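Local coordinates for WGR domain-containing protein (Bacteroides fragilis, PDB 2RA8) that is of unknown function but joins a WGR domain, a module often linked to nucleic-acid binding in other proteins, to a leucine-rich-repeat domain, at residues 21-26 and 40-45; 254-259 and 281-286; 276-281 and 304-309. All blocks are in the same frame, centred on the assembly; numbering follows the deposited sequence.

Interaction 1. Residues 21-26 and 40-45; sequences RGTDVI and VKNFSS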
loop_
_atom_site.group_PDB
_atom_site.type_symbol
_atom_site.label_atom_id
_atom_site.label_comp_id
_atom_site.label_asym_id
_atom_site.label_seq_id
_atom_site.Cartn_x
_atom_site.Cartn_y
_atom_site.Cartn_z
ATOM N N ARG A 21 -4.913 -23.888 24.250
ATOM C CA ARG A 21 -5.018 -25.239 24.784
ATOM C C ARG A 21 -3.644 -25.699 25.189
ATOM O O ARG A 21 -2.799 -25.998 24.342
ATOM C CB ARG A 21 -5.626 -26.188 23.748
ATOM C CG ARG A 21 -7.124 -26.001 23.578
ATOM C CD ARG A 21 -7.712 -27.006 22.607
ATOM N NE ARG A 21 -9.154 -26.824 22.459
ATOM C CZ ARG A 21 -9.938 -27.596 21.712
ATOM N NH1 ARG A 21 -9.423 -28.615 21.036
ATOM N NH2 ARG A 21 -11.240 -27.350 21.644
ATOM N N GLY A 22 -3.411 -25.726 26.498
ATOM C CA GLY A 22 -2.121 -26.133 27.010
ATOM C C GLY A 22 -1.121 -25.023 26.768
ATOM O O GLY A 22 -1.294 -23.907 27.255
ATOM N N THR A 23 -0.075 -25.334 26.011
ATOM C CA THR A 23 0.964 -24.365 25.687
ATOM C C THR A 23 0.800 -23.892 24.255
ATOM O O THR A 23 1.609 -23.119 23.744
ATOM C CB THR A 23 2.366 -24.993 25.841
ATOM O OG1 THR A 23 2.396 -26.248 25.145
ATOM C CG2 THR A 23 2.701 -25.219 27.312
ATOM N N ASP A 24 -0.251 -24.366 23.596
ATOM C CA ASP A 24 -0.521 -23.988 22.215
ATOM C C ASP A 24 -1.593 -22.931 22.075
ATOM O O ASP A 24 -2.630 -22.984 22.742
ATOM C CB ASP A 24 -0.949 -25.213 21.395
ATOM C CG ASP A 24 0.184 -26.217 21.196
ATOM O OD1 ASP A 24 1.319 -25.782 20.914
ATOM O OD2 ASP A 24 -0.064 -27.433 21.312
ATOM N N VAL A 25 -1.332 -21.959 21.204
ATOM C CA VAL A 25 -2.289 -20.902 20.908
ATOM C C VAL A 25 -2.778 -21.245 19.516
ATOM O O VAL A 25 -1.979 -21.363 18.577
ATOM C CB VAL A 25 -1.631 -19.501 20.894
ATOM C CG1 VAL A 25 -2.643 -18.462 20.427
ATOM C CG2 VAL A 25 -1.122 -19.136 22.291
ATOM N N ILE A 26 -4.087 -21.429 19.380
ATOM C CA ILE A 26 -4.685 -21.790 18.102
ATOM C C ILE A 26 -5.524 -20.679 17.503
ATOM O O ILE A 26 -6.547 -20.277 18.068
ATOM C CB ILE A 26 -5.554 -23.052 18.256
ATOM C CG1 ILE A 26 -4.734 -24.159 18.931
ATOM C CG2 ILE A 26 -6.059 -23.510 16.894
ATOM C CD1 ILE A 26 -5.547 -25.360 19.346
ATOM N N VAL A 40 -1.080 -22.613 14.441
ATOM C CA VAL A 40 -0.833 -23.091 15.791
ATOM C C VAL A 40 0.553 -22.676 16.199
ATOM O O VAL A 40 1.513 -22.812 15.432
ATOM C CB VAL A 40 -0.953 -24.613 15.851
ATOM C CG1 VAL A 40 -0.844 -25.090 17.295
ATOM C CG2 VAL A 40 -2.274 -25.045 15.224
ATOM N N LYS A 41 0.676 -22.151 17.409
ATOM C CA LYS A 41 1.970 -21.699 17.897
ATOM C C LYS A 41 2.193 -22.210 19.287
ATOM O O LYS A 41 1.400 -21.940 20.193
ATOM C CB LYS A 41 2.018 -20.165 17.872
ATOM C CG LYS A 41 3.386 -19.566 18.103
ATOM C CD LYS A 41 3.502 -18.161 17.497
ATOM C CE LYS A 41 2.489 -17.162 18.066
ATOM N NZ LYS A 41 1.105 -17.268 17.489
ATOM N N ASN A 42 3.271 -22.968 19.461
ATOM C CA ASN A 42 3.599 -23.542 20.760
ATOM C C ASN A 42 4.440 -22.615 21.586
ATOM O O ASN A 42 5.276 -21.879 21.062
ATOM C CB ASN A 42 4.329 -24.874 20.586
ATOM C CG ASN A 42 4.486 -25.623 21.894
ATOM O OD1 ASN A 42 3.521 -25.815 22.629
ATOM N ND2 ASN A 42 5.703 -26.056 22.187
ATOM N N PHE A 43 4.216 -22.650 22.894
ATOM C CA PHE A 43 4.943 -21.803 23.826
ATOM C C PHE A 43 5.578 -22.617 24.928
ATOM O O PHE A 43 5.177 -23.754 25.193
ATOM C CB PHE A 43 3.993 -20.756 24.421
ATOM C CG PHE A 43 3.577 -19.706 23.441
ATOM C CD1 PHE A 43 4.252 -18.495 23.378
ATOM C CD2 PHE A 43 2.565 -19.958 22.527
ATOM C CE1 PHE A 43 3.928 -17.553 22.420
ATOM C CE2 PHE A 43 2.236 -19.020 21.568
ATOM C CZ PHE A 43 2.924 -17.814 21.515
ATOM N N SER A 44 6.577 -22.020 25.569
ATOM C CA SER A 44 7.321 -22.650 26.649
ATOM C C SER A 44 6.484 -23.037 27.841
ATOM O O SER A 44 6.869 -23.922 28.603
ATOM C CB SER A 44 8.445 -21.722 27.114
ATOM O OG SER A 44 7.930 -20.479 27.558
ATOM N N SER A 45 5.336 -22.388 28.014
ATOM C CA SER A 45 4.467 -22.689 29.151
ATOM C C SER A 45 3.072 -22.158 28.944
ATOM O O SER A 45 2.834 -21.358 28.043
ATOM C CB SER A 45 5.037 -22.053 30.412
ATOM O OG SER A 45 5.002 -20.638 30.296
HETATM O O HOH W 1 -0.991 -18.798 16.546
#
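Residues 24-26 and 40-42 pair as antiparallel strands, their short axes 4.6 Å apart at 163°. Val25 and Lys41 form the hydrogen-bonded pair: Val25 N donates to Lys41 O at 2.9 Å, and Lys41 N returns a bond to Val25 O. Asp24 faces Asn42 and Ile26 faces Val40 as non-hydrogen-bonded pairs. Past the last bridge, Phe43 N still donates to Thr23 O at 2.8 Å, with a more bent N-H...O angle of 135°.

On the face that carries Asp24 and Asn42, the polar tips converge. Thr23 OG1 donates to Asn42 OD1 at 2.8 Å, in the plane of the amide carbonyl. The two side chains lie side by side and point the same way. Asp24 OD1 also comes within 2.8 Å of Asn42 OD1. As modelled the two oxygens are both acceptors, so their closeness is not a hydrogen bond and would probably be repulsive. The carboxylate and amide planes are turned 57° apart.

This is the beta hairpin of strands 24-31 and 37-42 in the WGR domain. Strand 37-42 is an edge strand of the antiparallel sheet within this chain, and a type II' turn from Arg21 to Asp24 leads in from strand 13-21.

The other face carries Val25 and Lys41, with Phe43 beside them. Val25 CG2 touches Phe43 CE2 at 3.4 Å, approaching the ring obliquely. Thr23 O lies at the ring edge, in its plane. Both Val25 and Phe43 also pack on Ala49 of helix 46-62, and Ser45 OG caps Glu48 N at the start of that helix. Lys41 NZ donates to a water at 2.8 Å, which gives a weak bond to Val25 O. Lys41 also packs on Trp158 of the second subunit.

Interaction 2. Residues 254-259 and 281-286; sequences LKWLGI and LETMDI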
loop_
_atom_site.group_PDB
_atom_site.type_symbol
_atom_site.label_atom_id
_atom_site.label_comp_id
_atom_site.label_asym_id
_atom_site.label_seq_id
_atom_site.Cartn_x
_atom_site.Cartn_y
_atom_site.Cartn_z
ATOM N N LEU A 254 -22.894 15.704 14.801
ATOM C CA LEU A 254 -21.555 15.414 14.279
ATOM C C LEU A 254 -20.565 15.076 15.398
ATOM O O LEU A 254 -20.562 15.721 16.449
ATOM C CB LEU A 254 -21.033 16.606 13.480
ATOM C CG LEU A 254 -19.906 16.288 12.492
ATOM C CD1 LEU A 254 -20.462 15.523 11.299
ATOM C CD2 LEU A 254 -19.258 17.574 12.026
ATOM N N LYS A 255 -19.747 14.043 15.179
ATOM C CA LYS A 255 -18.739 13.605 16.153
ATOM C C LYS A 255 -17.350 13.669 15.554
ATOM O O LYS A 255 -16.369 13.920 16.256
ATOM C CB LYS A 255 -18.975 12.153 16.581
ATOM C CG LYS A 255 -20.217 11.906 17.408
ATOM C CD LYS A 255 -20.301 10.441 17.827
ATOM C CE LYS A 255 -21.565 10.156 18.632
ATOM N NZ LYS A 255 -22.804 10.422 17.847
ATOM N N TRP A 256 -17.266 13.406 14.255
ATOM C CA TRP A 256 -15.993 13.422 13.540
ATOM C C TRP A 256 -16.093 14.405 12.406
ATOM O O TRP A 256 -16.959 14.285 11.539
ATOM C CB TRP A 256 -15.679 12.005 12.996
ATOM C CG TRP A 256 -14.354 11.840 12.274
ATOM C CD1 TRP A 256 -13.859 12.625 11.274
ATOM C CD2 TRP A 256 -13.402 10.785 12.469
ATOM N NE1 TRP A 256 -12.650 12.124 10.828
ATOM C CE2 TRP A 256 -12.350 10.999 11.543
ATOM C CE3 TRP A 256 -13.334 9.687 13.333
ATOM C CZ2 TRP A 256 -11.248 10.143 11.462
ATOM C CZ3 TRP A 256 -12.236 8.840 13.254
ATOM C CH2 TRP A 256 -11.206 9.075 12.323
ATOM N N LEU A 257 -15.229 15.413 12.422
ATOM C CA LEU A 257 -15.194 16.407 11.355
ATOM C C LEU A 257 -13.791 16.487 10.814
ATOM O O LEU A 257 -12.822 16.548 11.576
ATOM C CB LEU A 257 -15.605 17.785 11.864
ATOM C CG LEU A 257 -15.425 18.974 10.894
ATOM C CD1 LEU A 257 -16.204 18.754 9.579
ATOM C CD2 LEU A 257 -15.909 20.233 11.592
ATOM N N GLY A 258 -13.679 16.487 9.492
ATOM C CA GLY A 258 -12.380 16.565 8.865
ATOM C C GLY A 258 -12.338 17.328 7.553
ATOM O O GLY A 258 -13.130 17.082 6.632
ATOM N N ILE A 259 -11.431 18.296 7.493
ATOM C CA ILE A 259 -11.194 19.074 6.285
ATOM C C ILE A 259 -9.732 18.745 6.172
ATOM O O ILE A 259 -8.901 19.267 6.917
ATOM C CB ILE A 259 -11.421 20.584 6.502
ATOM C CG1 ILE A 259 -12.876 20.841 6.936
ATOM C CG2 ILE A 259 -11.117 21.336 5.217
ATOM C CD1 ILE A 259 -13.915 20.287 5.983
ATOM N N LEU A 281 -17.565 17.662 19.351
ATOM C CA LEU A 281 -16.753 16.694 18.612
ATOM C C LEU A 281 -15.942 15.746 19.438
ATOM O O LEU A 281 -15.523 16.063 20.541
ATOM C CB LEU A 281 -15.792 17.414 17.664
ATOM C CG LEU A 281 -16.385 18.255 16.532
ATOM C CD1 LEU A 281 -15.255 18.882 15.722
ATOM C CD2 LEU A 281 -17.244 17.374 15.647
ATOM N N GLU A 282 -15.714 14.560 18.888
ATOM C CA GLU A 282 -14.892 13.563 19.548
ATOM C C GLU A 282 -13.598 13.525 18.781
ATOM O O GLU A 282 -12.529 13.309 19.351
ATOM C CB GLU A 282 -15.522 12.170 19.474
ATOM C CG GLU A 282 -16.900 12.057 20.085
ATOM C CD GLU A 282 -17.375 10.618 20.179
ATOM O OE1 GLU A 282 -17.188 9.858 19.205
ATOM O OE2 GLU A 282 -17.944 10.248 21.227
ATOM N N THR A 283 -13.688 13.745 17.472
ATOM C CA THR A 283 -12.502 13.690 16.619
ATOM C C THR A 283 -12.284 14.901 15.740
ATOM O O THR A 283 -13.185 15.351 15.035
ATOM C CB THR A 283 -12.553 12.432 15.705
ATOM O OG1 THR A 283 -12.722 11.260 16.514
ATOM C CG2 THR A 283 -11.256 12.299 14.886
HETATM N N MSE A 284 -11.071 15.442 15.797
HETATM C CA MSE A 284 -10.678 16.578 14.974
HETATM C C MSE A 284 -9.742 15.949 13.967
HETATM O O MSE A 284 -8.703 15.412 14.326
HETATM C CB MSE A 284 -9.931 17.618 15.807
HETATM C CG MSE A 284 -9.450 18.817 15.016
HETATM SE SE MSE A 284 -8.368 20.012 16.099
HETATM C CE MSE A 284 -6.867 20.216 14.916
ATOM N N ASP A 285 -10.117 16.010 12.702
ATOM C CA ASP A 285 -9.351 15.391 11.628
ATOM C C ASP A 285 -8.690 16.452 10.786
ATOM O O ASP A 285 -9.358 17.179 10.061
ATOM C CB ASP A 285 -10.310 14.568 10.762
ATOM C CG ASP A 285 -9.609 13.548 9.879
ATOM O OD1 ASP A 285 -8.402 13.699 9.570
ATOM O OD2 ASP A 285 -10.298 12.589 9.477
ATOM N N ILE A 286 -7.369 16.550 10.893
ATOM C CA ILE A 286 -6.601 17.526 10.141
ATOM C C ILE A 286 -5.415 16.824 9.555
ATOM O O ILE A 286 -4.278 17.267 9.688
ATOM C CB ILE A 286 -6.124 18.678 11.046
ATOM C CG1 ILE A 286 -5.427 18.115 12.287
ATOM C CG2 ILE A 286 -7.318 19.541 11.457
ATOM C CD1 ILE A 286 -4.497 19.098 12.972
#
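Leu254 meets Leu281 side by side, CD2 to CD2 at 4.1 Å, both side chains pointing the same way. Lys255 O then accepts two bonds. Glu282 N reaches it at 2.8 Å on a lone pair in the carbonyl plane, and Thr283 N comes nearly along the C=O axis at 2.9 Å. The side chain of Lys255 runs beside Glu282, with its CD 3.5 Å from Glu282 OE1. The charged ends stay apart: Lys255 NZ forms its salt bridge with Glu222.

Trp256 pairs with Thr283 on one face of the sheet. Thr283 CG2 sits over the centre of the six-membered ring, 3.6 Å from its centroid, in a CH-pi contact. At the ring edge, NE1 donates to Asp285 OD2 at 2.8 Å. The carboxylate uses its anti lone pair, and its plane is 68° from that of the indole. Asp285 OD1 is held separately by Ser287 and Asn313, so both oxygens of this buried carboxylate have partners.

Leu257 turns to the other face, where its CB packs on Leu281 CD1. Its backbone N gives a weak bond to Thr283 O, and its O accepts from Asp285 N at 3.0 Å. At Gly258 and Asp285 the backbones come close, with CA atoms 4.3 Å apart, and Gly258 CA makes a CA-H...O contact to Asp285 O. Ile259 N ends the series with a weak bond to that same oxygen.

Strands 256-260 and 283-285 are neighbours in the long parallel sheet, their short axes 11° apart. Helix 265-274 links them in a beta-alpha-beta unit, with Phe272 covering Leu281 and Met284. Repetition of such units is the architecture of a leucine-rich-repeat domain.

Interaction 3. Residues 276-281 and 304-309; sequences DILPQL and DKIKHL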
loop_
_atom_site.group_PDB
_atom_site.type_symbol
_atom_site.label_atom_id
_atom_site.label_comp_id
_atom_site.label_asym_id
_atom_site.label_seq_id
_atom_site.Cartn_x
_atom_site.Cartn_y
_atom_site.Cartn_z
ATOM N N ASP A 276 -18.244 26.740 17.038
ATOM C CA ASP A 276 -19.127 26.367 18.129
ATOM C C ASP A 276 -19.416 24.886 18.068
ATOM O O ASP A 276 -20.040 24.334 18.967
ATOM C CB ASP A 276 -20.432 27.176 18.064
ATOM C CG ASP A 276 -21.322 26.772 16.903
ATOM O OD1 ASP A 276 -20.837 26.106 15.965
ATOM O OD2 ASP A 276 -22.516 27.136 16.931
ATOM N N ILE A 277 -18.949 24.229 17.010
ATOM C CA ILE A 277 -19.170 22.794 16.863
ATOM C C ILE A 277 -18.134 22.003 17.639
ATOM O O ILE A 277 -18.419 20.902 18.117
ATOM C CB ILE A 277 -19.157 22.362 15.351
ATOM C CG1 ILE A 277 -19.761 20.956 15.200
ATOM C CG2 ILE A 277 -17.721 22.359 14.801
ATOM C CD1 ILE A 277 -20.147 20.601 13.764
ATOM N N LEU A 278 -16.939 22.569 17.803
ATOM C CA LEU A 278 -15.844 21.888 18.509
ATOM C C LEU A 278 -16.193 21.236 19.842
ATOM O O LEU A 278 -15.788 20.106 20.109
ATOM C CB LEU A 278 -14.659 22.851 18.714
ATOM C CG LEU A 278 -13.436 22.302 19.473
ATOM C CD1 LEU A 278 -12.890 21.059 18.782
ATOM C CD2 LEU A 278 -12.363 23.372 19.540
ATOM N N PRO A 279 -16.945 21.931 20.711
ATOM C CA PRO A 279 -17.293 21.321 21.999
ATOM C C PRO A 279 -17.946 19.947 21.951
ATOM O O PRO A 279 -17.756 19.142 22.863
ATOM C CB PRO A 279 -18.207 22.361 22.631
ATOM C CG PRO A 279 -17.609 23.650 22.141
ATOM C CD PRO A 279 -17.358 23.347 20.674
ATOM N N GLN A 280 -18.711 19.666 20.899
ATOM C CA GLN A 280 -19.397 18.376 20.778
ATOM C C GLN A 280 -18.603 17.279 20.089
ATOM O O GLN A 280 -18.932 16.097 20.217
ATOM C CB GLN A 280 -20.704 18.544 20.002
ATOM C CG GLN A 280 -20.494 18.740 18.508
ATOM C CD GLN A 280 -21.773 19.085 17.777
ATOM O OE1 GLN A 280 -22.447 20.057 18.116
ATOM N NE2 GLN A 280 -22.112 18.295 16.760
ATOM N N LEU A 281 -17.565 17.662 19.351
ATOM C CA LEU A 281 -16.753 16.694 18.612
ATOM C C LEU A 281 -15.942 15.746 19.438
ATOM O O LEU A 281 -15.523 16.063 20.541
ATOM C CB LEU A 281 -15.792 17.414 17.664
ATOM C CG LEU A 281 -16.385 18.255 16.532
ATOM C CD1 LEU A 281 -15.255 18.882 15.722
ATOM C CD2 LEU A 281 -17.244 17.374 15.647
ATOM N N ASP A 304 -7.270 23.998 26.410
ATOM C CA ASP A 304 -8.574 24.115 27.057
ATOM C C ASP A 304 -9.729 23.787 26.138
ATOM O O ASP A 304 -10.692 23.138 26.548
ATOM C CB ASP A 304 -8.756 25.532 27.627
ATOM C CG ASP A 304 -8.723 26.609 26.549
ATOM O OD1 ASP A 304 -7.834 26.552 25.669
ATOM O OD2 ASP A 304 -9.580 27.521 26.590
ATOM N N LYS A 305 -9.640 24.229 24.888
ATOM C CA LYS A 305 -10.701 23.984 23.916
ATOM C C LYS A 305 -10.736 22.602 23.324
ATOM O O LYS A 305 -11.768 22.187 22.796
ATOM C CB LYS A 305 -10.604 24.973 22.754
ATOM C CG LYS A 305 -10.872 26.412 23.117
ATOM C CD LYS A 305 -10.803 27.279 21.882
ATOM C CE LYS A 305 -11.152 28.720 22.194
ATOM N NZ LYS A 305 -11.139 29.553 20.958
ATOM N N ILE A 306 -9.629 21.870 23.402
ATOM C CA ILE A 306 -9.584 20.543 22.802
ATOM C C ILE A 306 -9.402 19.354 23.716
ATOM O O ILE A 306 -9.551 18.212 23.276
ATOM C CB ILE A 306 -8.483 20.482 21.718
ATOM C CG1 ILE A 306 -7.101 20.672 22.352
ATOM C CG2 ILE A 306 -8.742 21.548 20.676
ATOM C CD1 ILE A 306 -5.948 20.441 21.392
ATOM N N LYS A 307 -9.106 19.602 24.988
ATOM C CA LYS A 307 -8.866 18.521 25.943
ATOM C C LYS A 307 -9.988 17.534 26.121
ATOM O O LYS A 307 -9.834 16.537 26.821
ATOM C CB LYS A 307 -8.482 19.097 27.313
ATOM C CG LYS A 307 -9.506 20.042 27.925
ATOM C CD LYS A 307 -9.038 20.537 29.288
ATOM C CE LYS A 307 -10.078 21.425 29.958
ATOM N NZ LYS A 307 -9.617 21.880 31.299
ATOM N N HIS A 308 -11.122 17.794 25.488
ATOM C CA HIS A 308 -12.278 16.910 25.586
ATOM C C HIS A 308 -12.330 15.942 24.425
ATOM O O HIS A 308 -13.060 14.955 24.469
ATOM C CB HIS A 308 -13.551 17.741 25.591
ATOM C CG HIS A 308 -13.811 18.435 24.292
ATOM N ND1 HIS A 308 -14.416 17.804 23.225
ATOM C CD2 HIS A 308 -13.515 19.685 23.872
ATOM C CE1 HIS A 308 -14.480 18.639 22.204
ATOM N NE2 HIS A 308 -13.938 19.787 22.570
ATOM N N LEU A 309 -11.570 16.229 23.375
ATOM C CA LEU A 309 -11.547 15.366 22.197
ATOM C C LEU A 309 -10.998 14.013 22.547
ATOM O O LEU A 309 -10.230 13.871 23.500
ATOM C CB LEU A 309 -10.685 15.985 21.085
ATOM C CG LEU A 309 -11.179 17.290 20.450
ATOM C CD1 LEU A 309 -10.166 17.787 19.427
ATOM C CD2 LEU A 309 -12.528 17.052 19.781
#
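Two loops of the leucine-rich-repeat domain meet here, leading into neighbouring strands of the parallel sheet. Residues 276-281 lie between helix 265-274 and strand 283-285. Residues 304-309 take in part of the short helix 303-306 and a type I turn from Ile306 to Leu309.

Leu278 carries much of the contact. Its CG is anti to the backbone N (chi1 179°), on the side of Lys305 O, and the two methyls beyond it meet different partners. CD2 lies 3.5 Å from Lys305 O and also touches Lys305 CB and Ile306 CG2. CD1 packs on Leu309 CD2 at 4.1 Å, the two leucine side chains crossing at about a right angle. Leu309 CD2 also reaches Leu281 CB at 3.9 Å. The amine of Lys305 is bound elsewhere, to Leu273 O.

The imidazole of His308 sits beside the backbone carbonyls of the loop 276-281. Pro279 O is 3.3 Å above one ring face, offset toward the rim. Leu309 CG lies over the opposite face, also toward the rim. Leu281 O is at the ring edge, in plane, 3.4 Å from His308 ND1.

The contact is thus apolar where the buried leucines pack, and polar where the partly exposed imidazole is set against the carbonyls of Pro279 and Leu281.

Interactions 2 and 3 are adjacent, with centres about 10 Å apart, and share Leu281. Their segments alternate along the chain. Leu254 O of interaction 2 probably accepts a hydrogen bond from Gln280 NE2 of interaction 3 at 3.0 Å. Leu254 CD2 packs on Ile277 CD1, and Met284 CB on Leu309 CD1, each at 3.6 Å. The strand pair, the loop 276-281 that enters its second strand, and the next loop, 304-309, form one continuous part of the repeat domain. Interaction 1 lies apart in the WGR domain. Its centre is about 42 Å from that of interaction 2 and about 46 Å from that of interaction 3, and it touches neither.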